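Local coordinates for ribonucleoside-diphosphate reductase (Pseudomonas aeruginosa, PDB 5IM3), which probably reduces ribonucleoside diphosphates to the deoxyribonucleotide precursors of DNA, with thioredoxin as reductant, and binds dATP at allosteric sites including an ATP cone, at residues 254-258 against 318-324; 234-239 against 313-318; 512-516 against 576-582. All coordinates share one frame; numbering follows the deposited sequence.

Contact 1. Residues 254-258 against 318-324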
loop_
_atom_site.group_PDB
_atom_site.type_symbol
_atom_site.label_atom_id
_atom_site.label_comp_id
_atom_site.label_asym_id
_atom_site.label_seq_id
_atom_site.Cartn_x
_atom_site.Cartn_y
_atom_site.Cartn_z
ATOM N N TYR A 254 53.667 -34.135 -26.240
ATOM C CA TYR A 254 53.283 -34.097 -24.833
ATOM C C TYR A 254 54.319 -34.798 -23.966
ATOM O O TYR A 254 54.589 -34.370 -22.839
ATOM C CB TYR A 254 51.907 -34.736 -24.645
ATOM C CG TYR A 254 50.790 -33.750 -24.384
ATOM C CD1 TYR A 254 50.887 -32.806 -23.366
ATOM C CD2 TYR A 254 49.635 -33.766 -25.154
ATOM C CE1 TYR A 254 49.868 -31.905 -23.129
ATOM C CE2 TYR A 254 48.608 -32.869 -24.921
ATOM C CZ TYR A 254 48.730 -31.942 -23.907
ATOM O OH TYR A 254 47.712 -31.045 -23.669
ATOM N N ALA A 255 54.917 -35.875 -24.480
ATOM C CA ALA A 255 55.944 -36.583 -23.726
ATOM C C ALA A 255 57.237 -35.784 -23.657
ATOM O O ALA A 255 57.960 -35.863 -22.656
ATOM C CB ALA A 255 56.200 -37.954 -24.351
ATOM N N LYS A 256 57.552 -35.020 -24.704
ATOM C CA LYS A 256 58.737 -34.173 -24.666
ATOM C C LYS A 256 58.526 -32.960 -23.772
ATOM O O LYS A 256 59.476 -32.485 -23.141
ATOM C CB LYS A 256 59.113 -33.730 -26.081
ATOM C CG LYS A 256 59.683 -34.849 -26.947
ATOM C CD LYS A 256 61.197 -34.958 -26.801
ATOM C CE LYS A 256 61.703 -36.346 -27.168
ATOM N NZ LYS A 256 61.385 -37.346 -26.110
ATOM N N ALA A 257 57.293 -32.459 -23.692
ATOM C CA ALA A 257 57.027 -31.235 -22.945
ATOM C C ALA A 257 56.954 -31.472 -21.441
ATOM O O ALA A 257 57.325 -30.585 -20.663
ATOM C CB ALA A 257 55.725 -30.599 -23.433
ATOM N N LEU A 258 56.485 -32.647 -21.011
ATOM C CA LEU A 258 56.346 -32.914 -19.580
ATOM C C LEU A 258 57.657 -32.727 -18.826
ATOM O O LEU A 258 57.693 -31.934 -17.868
ATOM C CB LEU A 258 55.766 -34.316 -19.377
ATOM C CG LEU A 258 55.784 -34.836 -17.935
ATOM C CD1 LEU A 258 54.959 -33.940 -17.015
ATOM C CD2 LEU A 258 55.288 -36.268 -17.876
ATOM N N LEU A 318 50.171 -27.111 -20.209
ATOM C CA LEU A 318 49.132 -27.560 -21.125
ATOM C C LEU A 318 48.112 -28.440 -20.405
ATOM O O LEU A 318 48.405 -29.011 -19.352
ATOM C CB LEU A 318 49.757 -28.318 -22.294
ATOM C CG LEU A 318 50.417 -27.423 -23.348
ATOM C CD1 LEU A 318 51.280 -28.227 -24.305
ATOM C CD2 LEU A 318 49.355 -26.646 -24.119
ATOM N N PRO A 319 46.905 -28.576 -20.962
ATOM C CA PRO A 319 45.819 -29.206 -20.185
ATOM C C PRO A 319 46.136 -30.607 -19.686
ATOM O O PRO A 319 45.902 -30.903 -18.509
ATOM C CB PRO A 319 44.642 -29.197 -21.173
ATOM C CG PRO A 319 44.940 -28.083 -22.109
ATOM C CD PRO A 319 46.433 -28.096 -22.273
ATOM N N GLN A 320 46.645 -31.491 -20.546
ATOM C CA GLN A 320 46.932 -32.850 -20.096
ATOM C C GLN A 320 48.091 -32.882 -19.112
ATOM O O GLN A 320 48.145 -33.766 -18.250
ATOM C CB GLN A 320 47.225 -33.758 -21.291
ATOM C CG GLN A 320 46.073 -33.876 -22.274
ATOM C CD GLN A 320 44.768 -34.271 -21.601
ATOM O OE1 GLN A 320 44.676 -35.323 -20.969
ATOM N NE2 GLN A 320 43.756 -33.417 -21.722
ATOM N N ILE A 321 49.026 -31.937 -19.224
ATOM C CA ILE A 321 50.099 -31.846 -18.243
ATOM C C ILE A 321 49.564 -31.283 -16.934
ATOM O O ILE A 321 50.034 -31.656 -15.853
ATOM C CB ILE A 321 51.259 -31.007 -18.817
ATOM C CG1 ILE A 321 52.056 -31.854 -19.820
ATOM C CG2 ILE A 321 52.165 -30.475 -17.705
ATOM C CD1 ILE A 321 53.160 -31.105 -20.548
ATOM N N PHE A 322 48.574 -30.391 -17.002
ATOM C CA PHE A 322 47.902 -29.934 -15.792
ATOM C C PHE A 322 47.304 -31.107 -15.027
ATOM O O PHE A 322 47.544 -31.268 -13.825
ATOM C CB PHE A 322 46.819 -28.910 -16.148
ATOM C CG PHE A 322 45.840 -28.646 -15.037
ATOM C CD1 PHE A 322 46.190 -27.855 -13.954
ATOM C CD2 PHE A 322 44.566 -29.188 -15.080
ATOM C CE1 PHE A 322 45.285 -27.610 -12.933
ATOM C CE2 PHE A 322 43.657 -28.947 -14.065
ATOM C CZ PHE A 322 44.016 -28.156 -12.991
ATOM N N PHE A 323 46.527 -31.948 -15.714
ATOM C CA PHE A 323 45.936 -33.105 -15.051
ATOM C C PHE A 323 47.007 -34.050 -14.532
ATOM O O PHE A 323 46.826 -34.677 -13.482
ATOM C CB PHE A 323 44.994 -33.843 -16.008
ATOM C CG PHE A 323 43.706 -33.115 -16.279
ATOM C CD1 PHE A 323 42.988 -32.532 -15.247
ATOM C CD2 PHE A 323 43.210 -33.016 -17.572
ATOM C CE1 PHE A 323 41.805 -31.863 -15.494
ATOM C CE2 PHE A 323 42.025 -32.348 -17.825
ATOM C CZ PHE A 323 41.322 -31.768 -16.779
ATOM N N MET A 324 48.129 -34.159 -15.244
ATOM C CA MET A 324 49.205 -35.033 -14.795
ATOM C C MET A 324 49.899 -34.459 -13.564
ATOM O O MET A 324 50.316 -35.213 -12.677
ATOM C CB MET A 324 50.203 -35.258 -15.935
ATOM C CG MET A 324 51.348 -36.207 -15.603
ATOM S SD MET A 324 50.800 -37.868 -15.150
ATOM C CE MET A 324 50.294 -38.505 -16.747
#
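Tyr254 reaches from helix 250-267 onto the first turn of helix 319-330, where Leu318 is the N-cap residue, in a buried helix-helix packing whose second helix belongs to the all-alpha region of the reductase large chain. The two short axes cross at -54° and come no closer than 10.5 Å, a spacing bridged by the long tyrosine.

The polar part is slight across the pair itself. The backbone N of Gln320 donates a weak, nearly straight hydrogen bond to Tyr254 OH, 3.3 Å long with an angle of 164°. Asp292 ties the two residues together from outside, since its carboxylate also hydrogen-bonds Tyr254 OH and Gln320 NE2.

A CH-pi contact comes next: the helix backbone brings Gln320 CB over one face of the Tyr254 ring, 3.9 Å from its centroid. With CG anti to the carbonyl carbon (chi1 -61°), Gln320 CG stays beside the phenol, 3.7 Å from Tyr254 CZ, and the bend at chi2 turns the amide away, nearly perpendicular to the ring.

Apolar contacts fill the rest. Ile321 CG1 sits at the ring edge, and Tyr254 CE1 is 3.7 Å from Leu318 CB. Farther along the helix, Leu258 CD1 approaches Met324 CG. The tip of the isoleucine, Ile321 CD1, rests 3.9 Å from Ala257 CB and 3.7 Å from Leu258 N.

Contact 2. Residues 234-239 against 313-318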
loop_
_atom_site.group_PDB
_atom_site.type_symbol
_atom_site.label_atom_id
_atom_site.label_comp_id
_atom_site.label_asym_id
_atom_site.label_seq_id
_atom_site.Cartn_x
_atom_site.Cartn_y
_atom_site.Cartn_z
ATOM N N GLU A 234 52.092 -20.954 -27.123
ATOM C CA GLU A 234 52.513 -20.239 -25.925
ATOM C C GLU A 234 53.331 -21.142 -25.007
ATOM O O GLU A 234 54.467 -20.820 -24.642
ATOM C CB GLU A 234 51.275 -19.695 -25.208
ATOM C CG GLU A 234 51.547 -18.917 -23.937
ATOM C CD GLU A 234 50.278 -18.338 -23.334
ATOM O OE1 GLU A 234 49.267 -18.227 -24.062
ATOM O OE2 GLU A 234 50.286 -17.999 -22.133
ATOM N N ALA A 235 52.766 -22.292 -24.634
ATOM C CA ALA A 235 53.430 -23.171 -23.677
ATOM C C ALA A 235 54.686 -23.796 -24.272
ATOM O O ALA A 235 55.764 -23.737 -23.669
ATOM C CB ALA A 235 52.463 -24.257 -23.207
ATOM N N LEU A 236 54.567 -24.406 -25.453
ATOM C CA LEU A 236 55.711 -25.104 -26.032
ATOM C C LEU A 236 56.839 -24.138 -26.366
ATOM O O LEU A 236 58.013 -24.446 -26.136
ATOM C CB LEU A 236 55.283 -25.874 -27.276
ATOM C CG LEU A 236 54.235 -26.959 -27.056
ATOM C CD1 LEU A 236 53.787 -27.493 -28.389
ATOM C CD2 LEU A 236 54.764 -28.090 -26.182
ATOM N N GLY A 237 56.506 -22.967 -26.909
ATOM C CA GLY A 237 57.530 -21.969 -27.169
ATOM C C GLY A 237 58.267 -21.551 -25.910
ATOM O O GLY A 237 59.484 -21.356 -25.927
ATOM N N PHE A 238 57.537 -21.409 -24.799
ATOM C CA PHE A 238 58.173 -21.085 -23.527
ATOM C C PHE A 238 59.119 -22.198 -23.091
ATOM O O PHE A 238 60.246 -21.934 -22.659
ATOM C CB PHE A 238 57.102 -20.836 -22.462
ATOM C CG PHE A 238 57.650 -20.426 -21.120
ATOM C CD1 PHE A 238 57.915 -19.095 -20.841
ATOM C CD2 PHE A 238 57.882 -21.369 -20.131
ATOM C CE1 PHE A 238 58.409 -18.714 -19.607
ATOM C CE2 PHE A 238 58.376 -20.993 -18.894
ATOM C CZ PHE A 238 58.639 -19.664 -18.633
ATOM N N LEU A 239 58.680 -23.450 -23.209
ATOM C CA LEU A 239 59.483 -24.596 -22.809
ATOM C C LEU A 239 60.595 -24.921 -23.795
ATOM O O LEU A 239 61.381 -25.836 -23.531
ATOM C CB LEU A 239 58.585 -25.824 -22.636
ATOM C CG LEU A 239 57.588 -25.764 -21.480
ATOM C CD1 LEU A 239 56.642 -26.954 -21.522
ATOM C CD2 LEU A 239 58.325 -25.708 -20.147
ATOM N N GLY A 313 53.030 -13.847 -16.882
ATOM C CA GLY A 313 51.790 -13.851 -17.630
ATOM C C GLY A 313 51.676 -14.929 -18.686
ATOM O O GLY A 313 50.622 -15.033 -19.325
ATOM N N ILE A 314 52.715 -15.735 -18.890
ATOM C CA ILE A 314 52.733 -16.756 -19.932
ATOM C C ILE A 314 52.350 -18.091 -19.308
ATOM O O ILE A 314 53.036 -18.584 -18.405
ATOM C CB ILE A 314 54.112 -16.840 -20.607
ATOM C CG1 ILE A 314 54.445 -15.510 -21.291
ATOM C CG2 ILE A 314 54.148 -17.991 -21.613
ATOM C CD1 ILE A 314 55.820 -15.463 -21.928
ATOM N N ARG A 315 51.258 -18.680 -19.790
ATOM C CA ARG A 315 50.871 -20.024 -19.381
ATOM C C ARG A 315 51.761 -21.038 -20.086
ATOM O O ARG A 315 51.760 -21.120 -21.320
ATOM C CB ARG A 315 49.402 -20.288 -19.708
ATOM C CG ARG A 315 48.418 -19.837 -18.637
ATOM C CD ARG A 315 48.401 -18.329 -18.472
ATOM N NE ARG A 315 47.279 -17.891 -17.646
ATOM C CZ ARG A 315 47.168 -16.679 -17.110
ATOM N NH1 ARG A 315 48.119 -15.773 -17.300
ATOM N NH2 ARG A 315 46.105 -16.375 -16.373
ATOM N N PHE A 316 52.526 -21.809 -19.311
ATOM C CA PHE A 316 53.362 -22.864 -19.873
ATOM C C PHE A 316 52.957 -24.245 -19.366
ATOM O O PHE A 316 53.768 -25.174 -19.399
ATOM C CB PHE A 316 54.842 -22.590 -19.592
ATOM C CG PHE A 316 55.215 -22.626 -18.136
ATOM C CD1 PHE A 316 55.033 -21.514 -17.329
ATOM C CD2 PHE A 316 55.769 -23.767 -17.579
ATOM C CE1 PHE A 316 55.385 -21.545 -15.992
ATOM C CE2 PHE A 316 56.123 -23.804 -16.243
ATOM C CZ PHE A 316 55.931 -22.693 -15.448
ATOM N N GLU A 317 51.711 -24.401 -18.919
ATOM C CA GLU A 317 51.168 -25.692 -18.504
ATOM C C GLU A 317 50.005 -26.046 -19.424
ATOM O O GLU A 317 48.974 -25.364 -19.418
ATOM C CB GLU A 317 50.719 -25.654 -17.044
ATOM C CG GLU A 317 50.279 -27.000 -16.496
ATOM C CD GLU A 317 49.962 -26.952 -15.013
ATOM O OE1 GLU A 317 49.362 -25.952 -14.560
ATOM O OE2 GLU A 317 50.320 -27.914 -14.299
ATOM N N LEU A 318 50.171 -27.111 -20.209
ATOM C CA LEU A 318 49.132 -27.560 -21.125
ATOM C C LEU A 318 48.112 -28.440 -20.405
ATOM O O LEU A 318 48.405 -29.011 -19.352
ATOM C CB LEU A 318 49.757 -28.318 -22.294
ATOM C CG LEU A 318 50.417 -27.423 -23.348
ATOM C CD1 LEU A 318 51.280 -28.227 -24.305
ATOM C CD2 LEU A 318 49.355 -26.646 -24.119
#
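Phe238 and Phe316 form an offset stack where residues 234-239 of helix 219-239 meet the second strand of a small two-stranded antiparallel hairpin, 310-311 with 314-315, and the turn that leads on to helix 319-330. The ring centroids are 4.8 Å apart and the planes 26° from parallel. Phe316 CG lies between backbone N and carbonyl carbon (chi1 65°), which swings the ring beneath Phe238 CE2; that atom stands over one face, offset toward the rim. Phe316 CB comes within 3.3 Å of Phe238 CD2.

The ridge of the helix is broken at Ala235, and the chain of the other segment fits closely against that small residue: Ala235 CB touches Phe316 CA at 3.7 Å and Leu318 CG at 3.8 Å. Leu236 CD2 meets the CD1 branch of the same leucine, while Leu239 CD2 approaches Phe316 CD2. Ile314 CG2 is the bump that fits between Glu234 CG and Phe238 CD1.

Glu234 runs extended alongside Arg315, with OE1 hydrogen-bonded to Tyr304 OH; the arginine's guanidinium turns to the backbone carbonyls of Tyr304 and Asp305. Glu234 OE2 accepts the backbone N-H of Arg315 at 2.6 Å, on the anti side of the carboxylate and 21° out of its plane.

Contact 3. Residues 512-516 against 576-582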
loop_
_atom_site.group_PDB
_atom_site.type_symbol
_atom_site.label_atom_id
_atom_site.label_comp_id
_atom_site.label_asym_id
_atom_site.label_seq_id
_atom_site.Cartn_x
_atom_site.Cartn_y
_atom_site.Cartn_z
ATOM N N LEU A 512 23.537 -28.258 27.201
ATOM C CA LEU A 512 22.536 -28.470 26.156
ATOM C C LEU A 512 23.170 -28.578 24.776
ATOM O O LEU A 512 22.805 -29.451 23.981
ATOM C CB LEU A 512 21.510 -27.333 26.163
ATOM C CG LEU A 512 20.397 -27.344 27.212
ATOM C CD1 LEU A 512 19.412 -26.219 26.922
ATOM C CD2 LEU A 512 19.668 -28.683 27.261
ATOM N N HIS A 513 24.100 -27.677 24.460
ATOM C CA HIS A 513 24.653 -27.625 23.112
ATOM C C HIS A 513 25.261 -28.963 22.700
ATOM O O HIS A 513 25.149 -29.371 21.538
ATOM C CB HIS A 513 25.691 -26.507 23.027
ATOM C CG HIS A 513 26.274 -26.324 21.660
ATOM N ND1 HIS A 513 25.499 -26.215 20.525
ATOM C CD2 HIS A 513 27.559 -26.227 21.249
ATOM C CE1 HIS A 513 26.283 -26.056 19.474
ATOM N NE2 HIS A 513 27.538 -26.062 19.886
ATOM N N ASP A 514 25.906 -29.665 23.637
ATOM C CA ASP A 514 26.523 -30.948 23.319
ATOM C C ASP A 514 25.538 -32.109 23.342
ATOM O O ASP A 514 25.836 -33.165 22.774
ATOM C CB ASP A 514 27.669 -31.246 24.293
ATOM C CG ASP A 514 28.922 -30.454 23.983
ATOM O OD1 ASP A 514 29.043 -29.936 22.855
ATOM O OD2 ASP A 514 29.796 -30.358 24.866
ATOM N N LEU A 515 24.388 -31.955 23.989
ATOM C CA LEU A 515 23.381 -33.003 23.976
ATOM C C LEU A 515 22.572 -32.950 22.679
ATOM O O LEU A 515 22.529 -31.935 21.980
ATOM C CB LEU A 515 22.452 -32.873 25.183
ATOM C CG LEU A 515 23.070 -33.065 26.572
ATOM C CD1 LEU A 515 22.041 -32.747 27.651
ATOM C CD2 LEU A 515 23.613 -34.471 26.754
ATOM N N TYR A 516 21.925 -34.070 22.363
ATOM C CA TYR A 516 21.081 -34.159 21.178
ATOM C C TYR A 516 20.112 -35.318 21.357
ATOM O O TYR A 516 20.278 -36.163 22.241
ATOM C CB TYR A 516 21.918 -34.333 19.903
ATOM C CG TYR A 516 22.851 -35.526 19.927
ATOM C CD1 TYR A 516 22.413 -36.784 19.528
ATOM C CD2 TYR A 516 24.170 -35.392 20.341
ATOM C CE1 TYR A 516 23.264 -37.876 19.544
ATOM C CE2 TYR A 516 25.028 -36.476 20.361
ATOM C CZ TYR A 516 24.571 -37.716 19.961
ATOM O OH TYR A 516 25.420 -38.799 19.978
ATOM N N GLN A 576 29.779 -40.393 16.755
ATOM C CA GLN A 576 29.131 -39.994 18.001
ATOM C C GLN A 576 29.915 -40.429 19.230
ATOM O O GLN A 576 29.741 -39.843 20.302
ATOM C CB GLN A 576 27.723 -40.583 18.082
ATOM C CG GLN A 576 26.775 -40.078 17.023
ATOM C CD GLN A 576 25.503 -40.903 16.939
ATOM O OE1 GLN A 576 24.765 -41.030 17.916
ATOM N NE2 GLN A 576 25.244 -41.472 15.768
ATOM N N HIS A 577 30.762 -41.448 19.102
ATOM C CA HIS A 577 31.453 -42.020 20.249
ATOM C C HIS A 577 32.654 -41.202 20.700
ATOM O O HIS A 577 33.228 -41.506 21.753
ATOM C CB HIS A 577 31.918 -43.440 19.918
ATOM C CG HIS A 577 32.978 -43.496 18.861
ATOM N ND1 HIS A 577 32.787 -42.997 17.590
ATOM C CD2 HIS A 577 34.239 -43.989 18.886
ATOM C CE1 HIS A 577 33.885 -43.180 16.878
ATOM N NE2 HIS A 577 34.781 -43.780 17.640
ATOM N N VAL A 578 33.048 -40.180 19.945
ATOM C CA VAL A 578 34.304 -39.492 20.209
ATOM C C VAL A 578 34.126 -37.984 20.082
ATOM O O VAL A 578 35.089 -37.225 20.237
ATOM C CB VAL A 578 35.404 -40.016 19.262
ATOM C CG1 VAL A 578 35.215 -39.476 17.848
ATOM C CG2 VAL A 578 36.787 -39.692 19.792
ATOM N N GLY A 579 32.905 -37.533 19.813
ATOM C CA GLY A 579 32.664 -36.106 19.708
ATOM C C GLY A 579 31.230 -35.808 19.334
ATOM O O GLY A 579 30.376 -36.697 19.280
ATOM N N VAL A 580 30.989 -34.526 19.067
ATOM C CA VAL A 580 29.663 -33.994 18.777
ATOM C C VAL A 580 29.773 -33.063 17.577
ATOM O O VAL A 580 30.757 -32.328 17.437
ATOM C CB VAL A 580 29.078 -33.245 20.000
ATOM C CG1 VAL A 580 27.812 -32.465 19.627
ATOM C CG2 VAL A 580 28.788 -34.218 21.141
ATOM N N VAL A 581 28.766 -33.100 16.707
ATOM C CA VAL A 581 28.676 -32.153 15.599
ATOM C C VAL A 581 28.052 -30.866 16.119
ATOM O O VAL A 581 26.893 -30.853 16.549
ATOM C CB VAL A 581 27.858 -32.728 14.435
ATOM C CG1 VAL A 581 27.906 -31.781 13.238
ATOM C CG2 VAL A 581 28.363 -34.109 14.057
ATOM N N HIS A 582 28.815 -29.777 16.068
ATOM C CA HIS A 582 28.396 -28.512 16.648
ATOM C C HIS A 582 27.807 -27.555 15.627
ATOM O O HIS A 582 27.154 -26.578 16.016
ATOM C CB HIS A 582 29.585 -27.843 17.348
ATOM C CG HIS A 582 30.016 -28.540 18.603
ATOM N ND1 HIS A 582 31.313 -28.952 18.818
ATOM C CD2 HIS A 582 29.322 -28.891 19.710
ATOM C CE1 HIS A 582 31.399 -29.534 20.001
ATOM N NE2 HIS A 582 30.205 -29.508 20.564
HETATM O O HOH W 1 25.554 -29.346 18.684
#
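His513 carries its ring anti to the backbone N (chi1 -177°), whereas Asp514 and His582 both set CG anti to their carbonyl carbons, at chi1 -77° and -70°; together these choices bring two imidazoles and a carboxylate into one cluster. The contact joins two loops of the ten-stranded barrel domain, one just before helix 517-532 and the other following helix 566-571.

The central bond is a His-carboxylate hydrogen bond. His582 NE2 donates to Asp514 OD1 at 2.6 Å, and the oxygen lies almost in the imidazole plane while being met nearly along its own C-O axis. The two planes are nonetheless turned well out of parallel. Thr594 takes up His582 ND1, so both ring nitrogens are engaged and the rotation of the ring is fixed.

Beside it, the His513 ring runs near parallel to that of His582 but is slid so far that they barely overlap: the centroids are 4.9 Å apart, and His513 NE2 lies 3.3 Å from His582 CD2. Asp405 bonds this NE2, and Glu455 bonds ND1, holding the ring from outside the two loops. One water donates to His513 O and to Val581 O, 2.9 Å from each, linking the backbones.

At the other end, Tyr516 OH donates to Gln576 OE1 over 3.1 Å, tilted somewhat from the carbonyl plane, while Gln576 NE2 turns to the carbonyl of Ser573. Between the polar ends, Val580 CG2 packs on Asp514 O at 3.5 Å and lies at the edge of the Tyr516 ring.

The His582-Asp514 bond, the water and the Tyr516-Gln576 bond thus join the loops. Carboxylates at both nitrogens would be expected to favour protonation of His513, whereas Asp514 would tend to polarise the His582 NE2-H.

Contacts 1 and 2 belong to one helical neighbourhood, with centres 11 Å apart, and they share Leu318, whose side chain faces both helix 219-239 and helix 250-267. These helices follow each other in the chain, as do strand 314-315 and helix 319-330, so the segments of the two contacts alternate. They also touch directly, Ala257 CB lying 3.8 Å from Leu236 CD2. Both lie away from the annotated nucleotide sites. Contact 3 is separate, in the barrel domain, its centre about 47 Å from that of contact 1 and 51 Å from that of contact 2. Its His513 side chain is about 13 Å from a bound dATP and about 9 Å from the side chain of Asp380, a dATP-binding residue.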